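Local coordinates for protein nucleoporin nup120 (Schizosaccharomyces pombe, PDB 4GQ2) that serves as a structural component of the nuclear pore complex, where nucleoporins can also dock transiently associated nuclear transport factors, at residues A[363-368]-A[521-526]; A[374-379]-A[534-539]; A[598-603]-A[617-622]. All coordinates share one frame; numbering follows the deposited sequence.

Interaction 1: residues A[363-368]-A[521-526]; sequences LLIIAW and LSINFD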
loop_
_atom_site.group_PDB
_atom_site.type_symbol
_atom_site.label_atom_id
_atom_site.label_comp_id
_atom_site.label_asym_id
_atom_site.label_seq_id
_atom_site.Cartn_x
_atom_site.Cartn_y
_atom_site.Cartn_z
ATOM N N LEU A 363 -4.063 37.874 -6.312
ATOM C CA LEU A 363 -3.683 36.577 -6.857
ATOM C C LEU A 363 -4.794 36.014 -7.736
ATOM O O LEU A 363 -5.932 35.842 -7.285
ATOM C CB LEU A 363 -3.344 35.606 -5.719
ATOM C CG LEU A 363 -3.036 34.141 -6.034
ATOM C CD1 LEU A 363 -1.934 33.996 -7.075
ATOM C CD2 LEU A 363 -2.672 33.414 -4.749
ATOM N N LEU A 364 -4.457 35.734 -8.991
ATOM C CA LEU A 364 -5.416 35.179 -9.941
ATOM C C LEU A 364 -5.007 33.781 -10.401
ATOM O O LEU A 364 -3.988 33.609 -11.077
ATOM C CB LEU A 364 -5.598 36.109 -11.150
ATOM C CG LEU A 364 -6.726 35.742 -12.127
ATOM C CD1 LEU A 364 -8.080 36.187 -11.594
ATOM C CD2 LEU A 364 -6.483 36.342 -13.507
ATOM N N ILE A 365 -5.809 32.791 -10.018
ATOM C CA ILE A 365 -5.592 31.401 -10.430
ATOM C C ILE A 365 -6.499 31.099 -11.620
ATOM O O ILE A 365 -7.697 31.385 -11.588
ATOM C CB ILE A 365 -5.862 30.405 -9.274
ATOM C CG1 ILE A 365 -5.063 30.798 -8.027
ATOM C CG2 ILE A 365 -5.502 28.981 -9.690
ATOM C CD1 ILE A 365 -5.691 30.355 -6.723
ATOM N N ILE A 366 -5.916 30.527 -12.666
ATOM C CA ILE A 366 -6.624 30.270 -13.913
ATOM C C ILE A 366 -6.454 28.814 -14.325
ATOM O O ILE A 366 -5.342 28.290 -14.291
ATOM C CB ILE A 366 -6.075 31.153 -15.057
ATOM C CG1 ILE A 366 -5.823 32.591 -14.580
ATOM C CG2 ILE A 366 -7.013 31.121 -16.253
ATOM C CD1 ILE A 366 -5.008 33.431 -15.544
ATOM N N ALA A 367 -7.556 28.181 -14.733
ATOM C CA ALA A 367 -7.545 26.807 -15.255
ATOM C C ALA A 367 -7.854 26.770 -16.750
ATOM O O ALA A 367 -8.866 27.318 -17.204
ATOM C CB ALA A 367 -8.537 25.931 -14.495
ATOM N N TRP A 368 -6.982 26.103 -17.501
ATOM C CA TRP A 368 -7.119 25.976 -18.945
ATOM C C TRP A 368 -7.421 24.568 -19.342
ATOM O O TRP A 368 -6.913 23.620 -18.745
ATOM C CB TRP A 368 -5.855 26.466 -19.646
ATOM C CG TRP A 368 -5.614 27.929 -19.393
ATOM C CD1 TRP A 368 -4.779 28.499 -18.439
ATOM C CD2 TRP A 368 -6.254 29.066 -20.068
ATOM N NE1 TRP A 368 -4.841 29.869 -18.489
ATOM C CE2 TRP A 368 -5.704 30.276 -19.444
ATOM C CE3 TRP A 368 -7.181 29.199 -21.102
ATOM C CZ2 TRP A 368 -6.084 31.552 -19.846
ATOM C CZ3 TRP A 368 -7.559 30.490 -21.500
ATOM C CH2 TRP A 368 -7.021 31.638 -20.886
ATOM N N LEU A 521 -13.201 20.838 -14.615
ATOM C CA LEU A 521 -14.581 21.330 -14.603
ATOM C C LEU A 521 -14.704 22.664 -13.891
ATOM O O LEU A 521 -15.401 23.561 -14.363
ATOM C CB LEU A 521 -15.541 20.317 -13.967
ATOM C CG LEU A 521 -15.624 18.910 -14.565
ATOM C CD1 LEU A 521 -16.496 18.018 -13.689
ATOM C CD2 LEU A 521 -16.147 18.930 -15.993
ATOM N N SER A 522 -14.040 22.785 -12.745
ATOM C CA SER A 522 -14.053 24.021 -11.990
ATOM C C SER A 522 -12.875 24.069 -11.039
ATOM O O SER A 522 -12.186 23.064 -10.854
ATOM C CB SER A 522 -15.347 24.148 -11.195
ATOM O OG SER A 522 -15.311 23.315 -10.051
ATOM N N ILE A 523 -12.656 25.252 -10.456
ATOM C CA ILE A 523 -11.716 25.447 -9.356
ATOM C C ILE A 523 -12.363 26.332 -8.277
ATOM O O ILE A 523 -13.232 27.158 -8.581
ATOM C CB ILE A 523 -10.352 26.028 -9.820
ATOM C CG1 ILE A 523 -10.490 27.466 -10.346
ATOM C CG2 ILE A 523 -9.685 25.125 -10.858
ATOM C CD1 ILE A 523 -9.173 28.219 -10.395
ATOM N N ASN A 524 -11.965 26.137 -7.020
ATOM C CA ASN A 524 -12.499 26.924 -5.910
ATOM C C ASN A 524 -11.432 27.221 -4.884
ATOM O O ASN A 524 -10.793 26.300 -4.366
ATOM C CB ASN A 524 -13.634 26.194 -5.189
ATOM C CG ASN A 524 -14.812 25.900 -6.084
ATOM O OD1 ASN A 524 -14.947 24.786 -6.595
ATOM N ND2 ASN A 524 -15.684 26.893 -6.271
ATOM N N PHE A 525 -11.248 28.505 -4.586
ATOM C CA PHE A 525 -10.397 28.910 -3.481
ATOM C C PHE A 525 -11.204 28.757 -2.207
ATOM O O PHE A 525 -12.354 29.187 -2.135
ATOM C CB PHE A 525 -9.915 30.354 -3.648
ATOM C CG PHE A 525 -9.011 30.827 -2.540
ATOM C CD1 PHE A 525 -7.665 30.461 -2.514
ATOM C CD2 PHE A 525 -9.500 31.647 -1.526
ATOM C CE1 PHE A 525 -6.826 30.896 -1.497
ATOM C CE2 PHE A 525 -8.666 32.082 -0.504
ATOM C CZ PHE A 525 -7.329 31.706 -0.490
ATOM N N ASP A 526 -10.606 28.103 -1.220
ATOM C CA ASP A 526 -11.212 27.968 0.085
ATOM C C ASP A 526 -10.446 28.899 1.008
ATOM O O ASP A 526 -9.256 28.680 1.258
ATOM C CB ASP A 526 -11.128 26.519 0.571
ATOM C CG ASP A 526 -11.796 26.304 1.922
ATOM O OD1 ASP A 526 -12.440 27.233 2.448
ATOM O OD2 ASP A 526 -11.683 25.186 2.463
#

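Interaction 2: residues A[374-379]-A[534-539]; sequences TVIQKC and INYANK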
loop_
_atom_site.group_PDB
_atom_site.type_symbol
_atom_site.label_atom_id
_atom_site.label_comp_id
_atom_site.label_asym_id
_atom_site.label_seq_id
_atom_site.Cartn_x
_atom_site.Cartn_y
_atom_site.Cartn_z
ATOM N N THR A 374 -5.057 19.721 -19.308
ATOM C CA THR A 374 -5.302 20.803 -18.359
ATOM C C THR A 374 -4.023 21.558 -17.974
ATOM O O THR A 374 -2.984 20.946 -17.720
ATOM C CB THR A 374 -5.956 20.244 -17.073
ATOM O OG1 THR A 374 -7.108 19.460 -17.415
ATOM C CG2 THR A 374 -6.375 21.366 -16.137
ATOM N N VAL A 375 -4.108 22.888 -17.928
ATOM C CA VAL A 375 -3.033 23.716 -17.371
ATOM C C VAL A 375 -3.573 24.681 -16.323
ATOM O O VAL A 375 -4.605 25.320 -16.521
ATOM C CB VAL A 375 -2.253 24.509 -18.450
ATOM C CG1 VAL A 375 -1.173 25.376 -17.806
ATOM C CG2 VAL A 375 -1.611 23.568 -19.462
ATOM N N ILE A 376 -2.873 24.770 -15.199
ATOM C CA ILE A 376 -3.205 25.743 -14.167
ATOM C C ILE A 376 -2.118 26.813 -14.110
ATOM O O ILE A 376 -0.922 26.497 -14.114
ATOM C CB ILE A 376 -3.433 25.077 -12.784
ATOM C CG1 ILE A 376 -4.830 24.455 -12.698
ATOM C CG2 ILE A 376 -3.330 26.093 -11.660
ATOM C CD1 ILE A 376 -4.982 23.133 -13.414
ATOM N N GLN A 377 -2.547 28.073 -14.069
ATOM C CA GLN A 377 -1.633 29.206 -13.946
ATOM C C GLN A 377 -1.968 30.061 -12.733
ATOM O O GLN A 377 -3.143 30.297 -12.437
ATOM C CB GLN A 377 -1.714 30.099 -15.183
ATOM C CG GLN A 377 -1.350 29.451 -16.509
ATOM C CD GLN A 377 -1.557 30.399 -17.679
ATOM O OE1 GLN A 377 -2.307 31.374 -17.578
ATOM N NE2 GLN A 377 -0.895 30.117 -18.798
ATOM N N LYS A 378 -0.930 30.528 -12.042
ATOM C CA LYS A 378 -1.069 31.559 -11.016
ATOM C C LYS A 378 -0.398 32.852 -11.471
ATOM O O LYS A 378 0.648 32.822 -12.129
ATOM C CB LYS A 378 -0.439 31.110 -9.701
ATOM C CG LYS A 378 -1.327 30.257 -8.821
ATOM C CD LYS A 378 -0.634 29.943 -7.502
ATOM C CE LYS A 378 -1.542 29.140 -6.582
ATOM N NZ LYS A 378 -0.848 28.682 -5.347
ATOM N N CYS A 379 -1.006 33.982 -11.117
ATOM C CA CYS A 379 -0.401 35.291 -11.332
ATOM C C CYS A 379 -0.399 36.107 -10.054
ATOM O O CYS A 379 -1.456 36.386 -9.480
ATOM C CB CYS A 379 -1.129 36.076 -12.426
ATOM S SG CYS A 379 -0.745 37.851 -12.443
ATOM N N ILE A 534 -9.116 21.945 -7.046
ATOM C CA ILE A 534 -9.239 21.763 -8.487
ATOM C C ILE A 534 -10.162 20.581 -8.719
ATOM O O ILE A 534 -9.880 19.476 -8.252
ATOM C CB ILE A 534 -7.877 21.453 -9.136
ATOM C CG1 ILE A 534 -6.882 22.586 -8.880
ATOM C CG2 ILE A 534 -8.043 21.215 -10.623
ATOM C CD1 ILE A 534 -5.435 22.149 -8.967
ATOM N N ASN A 535 -11.249 20.809 -9.452
ATOM C CA ASN A 535 -12.273 19.783 -9.631
ATOM C C ASN A 535 -12.268 19.151 -11.007
ATOM O O ASN A 535 -12.583 19.810 -12.005
ATOM C CB ASN A 535 -13.654 20.351 -9.300
ATOM C CG ASN A 535 -13.725 20.892 -7.893
ATOM O OD1 ASN A 535 -13.471 20.165 -6.933
ATOM N ND2 ASN A 535 -14.054 22.178 -7.760
ATOM N N TYR A 536 -11.884 17.876 -11.050
ATOM C CA TYR A 536 -11.901 17.090 -12.282
ATOM C C TYR A 536 -13.158 16.242 -12.271
ATOM O O TYR A 536 -13.856 16.195 -11.265
ATOM C CB TYR A 536 -10.655 16.198 -12.401
ATOM C CG TYR A 536 -9.342 16.959 -12.459
ATOM C CD1 TYR A 536 -8.876 17.482 -13.659
ATOM C CD2 TYR A 536 -8.569 17.151 -11.312
ATOM C CE1 TYR A 536 -7.686 18.181 -13.724
ATOM C CE2 TYR A 536 -7.367 17.842 -11.368
ATOM C CZ TYR A 536 -6.937 18.360 -12.578
ATOM O OH TYR A 536 -5.755 19.051 -12.658
ATOM N N ALA A 537 -13.424 15.557 -13.380
ATOM C CA ALA A 537 -14.665 14.810 -13.564
ATOM C C ALA A 537 -14.794 13.572 -12.680
ATOM O O ALA A 537 -15.897 13.033 -12.542
ATOM C CB ALA A 537 -14.852 14.445 -15.031
ATOM N N ASN A 538 -13.685 13.106 -12.101
ATOM C CA ASN A 538 -13.757 12.050 -11.070
ATOM C C ASN A 538 -12.632 12.096 -10.035
ATOM O O ASN A 538 -12.308 11.088 -9.403
ATOM C CB ASN A 538 -13.982 10.631 -11.664
ATOM C CG ASN A 538 -12.711 9.973 -12.199
ATOM O OD1 ASN A 538 -12.688 8.756 -12.424
ATOM N ND2 ASN A 538 -11.660 10.758 -12.410
ATOM N N LYS A 539 -12.056 13.287 -9.874
ATOM C CA LYS A 539 -10.939 13.527 -8.965
ATOM C C LYS A 539 -11.004 14.954 -8.396
ATOM O O LYS A 539 -11.475 15.870 -9.075
ATOM C CB LYS A 539 -9.609 13.317 -9.703
ATOM C CG LYS A 539 -9.419 11.918 -10.279
ATOM C CD LYS A 539 -8.104 11.780 -11.024
ATOM C CE LYS A 539 -7.914 10.382 -11.597
ATOM N NZ LYS A 539 -8.668 10.167 -12.866
#

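Interaction 3: residues A[598-603]-A[617-622]; sequences YSLREL and WVFYDK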
loop_
_atom_site.group_PDB
_atom_site.type_symbol
_atom_site.label_atom_id
_atom_site.label_comp_id
_atom_site.label_asym_id
_atom_site.label_seq_id
_atom_site.Cartn_x
_atom_site.Cartn_y
_atom_site.Cartn_z
ATOM N N TYR A 598 16.713 -5.148 -2.915
ATOM C CA TYR A 598 16.805 -6.354 -2.100
ATOM C C TYR A 598 18.160 -6.455 -1.388
ATOM O O TYR A 598 18.214 -6.828 -0.228
ATOM C CB TYR A 598 16.555 -7.602 -2.962
ATOM C CG TYR A 598 16.810 -8.897 -2.223
ATOM C CD1 TYR A 598 18.101 -9.413 -2.115
ATOM C CD2 TYR A 598 15.760 -9.599 -1.613
ATOM C CE1 TYR A 598 18.348 -10.594 -1.428
ATOM C CE2 TYR A 598 15.996 -10.785 -0.928
ATOM C CZ TYR A 598 17.288 -11.276 -0.842
ATOM O OH TYR A 598 17.530 -12.449 -0.169
ATOM N N SER A 599 19.248 -6.132 -2.089
ATOM C CA SER A 599 20.572 -6.040 -1.471
ATOM C C SER A 599 20.644 -4.936 -0.404
ATOM O O SER A 599 21.253 -5.136 0.651
ATOM C CB SER A 599 21.646 -5.770 -2.523
ATOM O OG SER A 599 21.748 -6.839 -3.426
ATOM N N LEU A 600 20.036 -3.780 -0.681
ATOM C CA LEU A 600 20.083 -2.653 0.271
ATOM C C LEU A 600 19.254 -2.971 1.499
ATOM O O LEU A 600 19.645 -2.654 2.622
ATOM C CB LEU A 600 19.621 -1.329 -0.367
ATOM C CG LEU A 600 20.501 -0.739 -1.473
ATOM C CD1 LEU A 600 19.822 0.437 -2.161
ATOM C CD2 LEU A 600 21.854 -0.320 -0.909
ATOM N N ARG A 601 18.118 -3.621 1.270
ATOM C CA ARG A 601 17.262 -4.121 2.343
ATOM C C ARG A 601 18.073 -5.043 3.244
ATOM O O ARG A 601 18.071 -4.895 4.465
ATOM C CB ARG A 601 16.098 -4.892 1.727
ATOM C CG ARG A 601 14.809 -4.917 2.521
ATOM C CD ARG A 601 13.744 -5.657 1.727
ATOM N NE ARG A 601 13.484 -5.004 0.442
ATOM C CZ ARG A 601 13.350 -5.636 -0.723
ATOM N NH1 ARG A 601 13.466 -6.953 -0.791
ATOM N NH2 ARG A 601 13.118 -4.946 -1.831
ATOM N N GLU A 602 18.791 -5.974 2.620
ATOM C CA GLU A 602 19.620 -6.944 3.322
ATOM C C GLU A 602 20.696 -6.207 4.117
ATOM O O GLU A 602 20.948 -6.507 5.288
ATOM C CB GLU A 602 20.247 -7.886 2.298
ATOM C CG GLU A 602 20.541 -9.291 2.779
ATOM C CD GLU A 602 20.901 -10.228 1.634
ATOM O OE1 GLU A 602 20.324 -11.338 1.564
ATOM O OE2 GLU A 602 21.752 -9.855 0.797
ATOM N N LEU A 603 21.287 -5.203 3.487
ATOM C CA LEU A 603 22.329 -4.391 4.103
ATOM C C LEU A 603 21.849 -3.663 5.365
ATOM O O LEU A 603 22.580 -3.595 6.351
ATOM C CB LEU A 603 22.850 -3.378 3.085
ATOM C CG LEU A 603 24.356 -3.205 2.927
ATOM C CD1 LEU A 603 24.950 -4.435 2.255
ATOM C CD2 LEU A 603 24.654 -1.959 2.107
ATOM N N TRP A 617 32.227 -2.806 -1.925
ATOM C CA TRP A 617 32.954 -3.468 -3.004
ATOM C C TRP A 617 32.159 -4.593 -3.576
ATOM O O TRP A 617 32.088 -4.758 -4.805
ATOM C CB TRP A 617 34.308 -3.969 -2.513
ATOM C CG TRP A 617 35.207 -4.462 -3.618
ATOM C CD1 TRP A 617 36.000 -3.697 -4.476
ATOM C CD2 TRP A 617 35.443 -5.853 -4.024
ATOM N NE1 TRP A 617 36.684 -4.496 -5.358
ATOM C CE2 TRP A 617 36.398 -5.799 -5.143
ATOM C CE3 TRP A 617 34.978 -7.092 -3.594
ATOM C CZ2 TRP A 617 36.849 -6.947 -5.782
ATOM C CZ3 TRP A 617 35.441 -8.242 -4.250
ATOM C CH2 TRP A 617 36.355 -8.169 -5.315
ATOM N N VAL A 618 31.551 -5.389 -2.699
ATOM C CA VAL A 618 30.686 -6.470 -3.160
ATOM C C VAL A 618 29.522 -5.852 -3.935
ATOM O O VAL A 618 29.201 -6.303 -5.035
ATOM C CB VAL A 618 30.204 -7.381 -2.002
ATOM C CG1 VAL A 618 29.043 -8.260 -2.437
ATOM C CG2 VAL A 618 31.349 -8.252 -1.499
ATOM N N PHE A 619 28.943 -4.788 -3.374
ATOM C CA PHE A 619 27.803 -4.105 -3.975
ATOM C C PHE A 619 28.125 -3.610 -5.376
ATOM O O PHE A 619 27.354 -3.830 -6.309
ATOM C CB PHE A 619 27.342 -2.932 -3.102
ATOM C CG PHE A 619 26.128 -2.222 -3.639
ATOM C CD1 PHE A 619 26.250 -1.245 -4.629
ATOM C CD2 PHE A 619 24.864 -2.542 -3.173
ATOM C CE1 PHE A 619 25.132 -0.602 -5.138
ATOM C CE2 PHE A 619 23.743 -1.904 -3.674
ATOM C CZ PHE A 619 23.877 -0.927 -4.654
ATOM N N TYR A 620 29.262 -2.929 -5.508
ATOM C CA TYR A 620 29.725 -2.442 -6.800
ATOM C C TYR A 620 29.908 -3.607 -7.772
ATOM O O TYR A 620 29.480 -3.532 -8.925
ATOM C CB TYR A 620 31.031 -1.657 -6.632
ATOM C CG TYR A 620 31.693 -1.249 -7.927
ATOM C CD1 TYR A 620 31.265 -0.124 -8.631
ATOM C CD2 TYR A 620 32.754 -1.989 -8.451
ATOM C CE1 TYR A 620 31.870 0.249 -9.825
ATOM C CE2 TYR A 620 33.372 -1.620 -9.638
ATOM C CZ TYR A 620 32.926 -0.501 -10.320
ATOM O OH TYR A 620 33.535 -0.135 -11.500
ATOM N N ASP A 621 30.535 -4.678 -7.285
ATOM C CA ASP A 621 30.847 -5.847 -8.102
ATOM C C ASP A 621 29.605 -6.542 -8.651
ATOM O O ASP A 621 29.580 -6.929 -9.816
ATOM C CB ASP A 621 31.689 -6.853 -7.316
ATOM C CG ASP A 621 32.421 -7.828 -8.220
ATOM O OD1 ASP A 621 33.502 -7.462 -8.732
ATOM O OD2 ASP A 621 31.920 -8.957 -8.417
ATOM N N LYS A 622 28.576 -6.699 -7.825
ATOM C CA LYS A 622 27.395 -7.430 -8.272
ATOM C C LYS A 622 26.376 -6.567 -9.019
ATOM O O LYS A 622 25.757 -7.038 -9.975
ATOM C CB LYS A 622 26.741 -8.221 -7.126
ATOM C CG LYS A 622 26.431 -7.419 -5.873
ATOM C CD LYS A 622 25.942 -8.309 -4.738
ATOM C CE LYS A 622 25.542 -7.481 -3.522
ATOM N NZ LYS A 622 25.259 -8.314 -2.319
#

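Interaction 1: residues A[363-368]-A[521-526]
I523 reaches across to I365 and A367 and makes every close contact between 521-526 and 363-368. Its CB splits the work between two branches. The short one, CG2, turns to A367 and lies 3.9 Å from A367 CB, methyl against methyl. The longer one starts with CG1 held between the backbone N and the carbonyl carbon (chi1 67°), then runs out almost fully extended to CD1, which brings the methyl to the opposing strand. There CD1 finds two neighbours on a single residue: the side-chain methyl I365 CG2 at 3.8 Å, met as the two isoleucines cross obliquely, and the carbonyl oxygen I365 O at 3.7 Å. No hydrogen bond joins the two segments; the contact is van der Waals, side chain on side chain and on one backbone carbonyl. Strands 361-370 and 520-525 belong to neighbouring blades of the beta-propeller, packed face to face. The second blade is completed by the N-terminal strand 3-11, consistent with the Velcro-type closure of propellers. Backbone polarity is met by other means. I523 N bonds to D349 OD2 and F525 N to Q351 OE1, carboxylate and amide both coming from strand 346-354 of the first blade. Just before I523 in the chain, L521 and S522 both face N535 in a classic beta bulge, while S522 OG is hydrogen-bonded to A60 O and N535 ND2.

Interaction 2: residues A[374-379]-A[534-539]
The phenol ring of Y536 meets strand 374-379 by its rim. T374 OG1 sits at the edge, in the ring plane, 3.9 Å from Y536 CE1, the two side chains having set out from opposite directions. The torsion that sets Y536 CG anti to its carbonyl carbon (chi1 -62°) lets the ring reach across to T374. At the far end of the ring, Y536 OH comes to 4.2 Å from I376 CD1. Behind this lies a looser aliphatic pair, I376 CG1 and I534 CD1 at 4.4 Å, and I543 of strand 539-544 touches both isoleucines. The strands run antiparallel at 170° with axes 10.9 Å apart, about twice the spacing of paired strands, so side chains fill the gap; this is packing between neighbouring propeller blades, as distinct from pairing within one. Y536 also touches H7 of strand 3-11, the N-terminal strand that lies beside 539-544 in the same blade. Its backbone begins a tight hairpin turn, in which Y536 N donates to K539 O at 2.8 Å. R75 ties the same turn from outside, NH2 binding Y536 O and NH1 binding K539 O, while K539 NZ forms salt bridges with D514 and D518.

Interaction 3: residues A[598-603]-A[617-622]
S599 OG, which faces the K622 side chain across the helix pair, is held by two hydrogen bonds, one to E595 O a turn earlier on its own helix and one to H623 NE2 on the partner helix. A backbone carbonyl can only accept, so the hydroxyl proton most likely goes to E595 O and the histidine nitrogen probably supplies the second proton. Lying beside its backbone N (chi1 -64°), the hydroxyl is well placed to lean back on that carbonyl. K622 adds no bond of its own to the serine: its chain leaves the backbone at chi1 52°, then runs out straight, bringing CE to 3.8 Å from S599 OG and NZ to 4.0 Å from the same oxygen. The ammonium also comes within 4.9 Å of E602 OE2, too far for a salt bridge, though some attraction between opposite charges is possible.

Deeper in the interface the character turns apolar. L600 CD2 lies 3.7 Å from F619 CE2, approaching the ring obliquely, and L600 CG backs it up at 4.1 Å from the same carbon. These are successive helices, 590-605 and 612-624, running in opposite directions as a helical hairpin in the helical domain. Neither residue of the apolar pair is confined to the hairpin: F619 also packs on F698 and S701 of helix 672-703, and L600 on L726 and W729 of helix 719-739. Y598 OH, elsewhere on the first helix, is hydrogen-bonded to another protein chain of the assembly.

The chemistry is thus graded, consistent with apolar packing at the buried side and a serine–histidine bond linking the two helices beside the exposed lysine.

Overall arrangement
Interactions 1 and 2 both lie on the interface of two neighbouring propeller blades whose strands run on as one sheet, their centres 7 Å apart. Strands 361-370 and 373-382 follow each other in the chain, as do 520-525 and 532-536, so the segments alternate; between the contacts, I366 N and W368 N probably bond to the carbonyls of Q377 and V375. A long stretch rich in helix lies between the two strand pairs. Interaction 3 follows later in the chain, its centre 48 Å from interaction 1, on the opposite side of the chain's centre, and 43 Å from interaction 2, touching neither. Blade-on-blade packing and helix pairing thus sample two separate domains, propeller and helical.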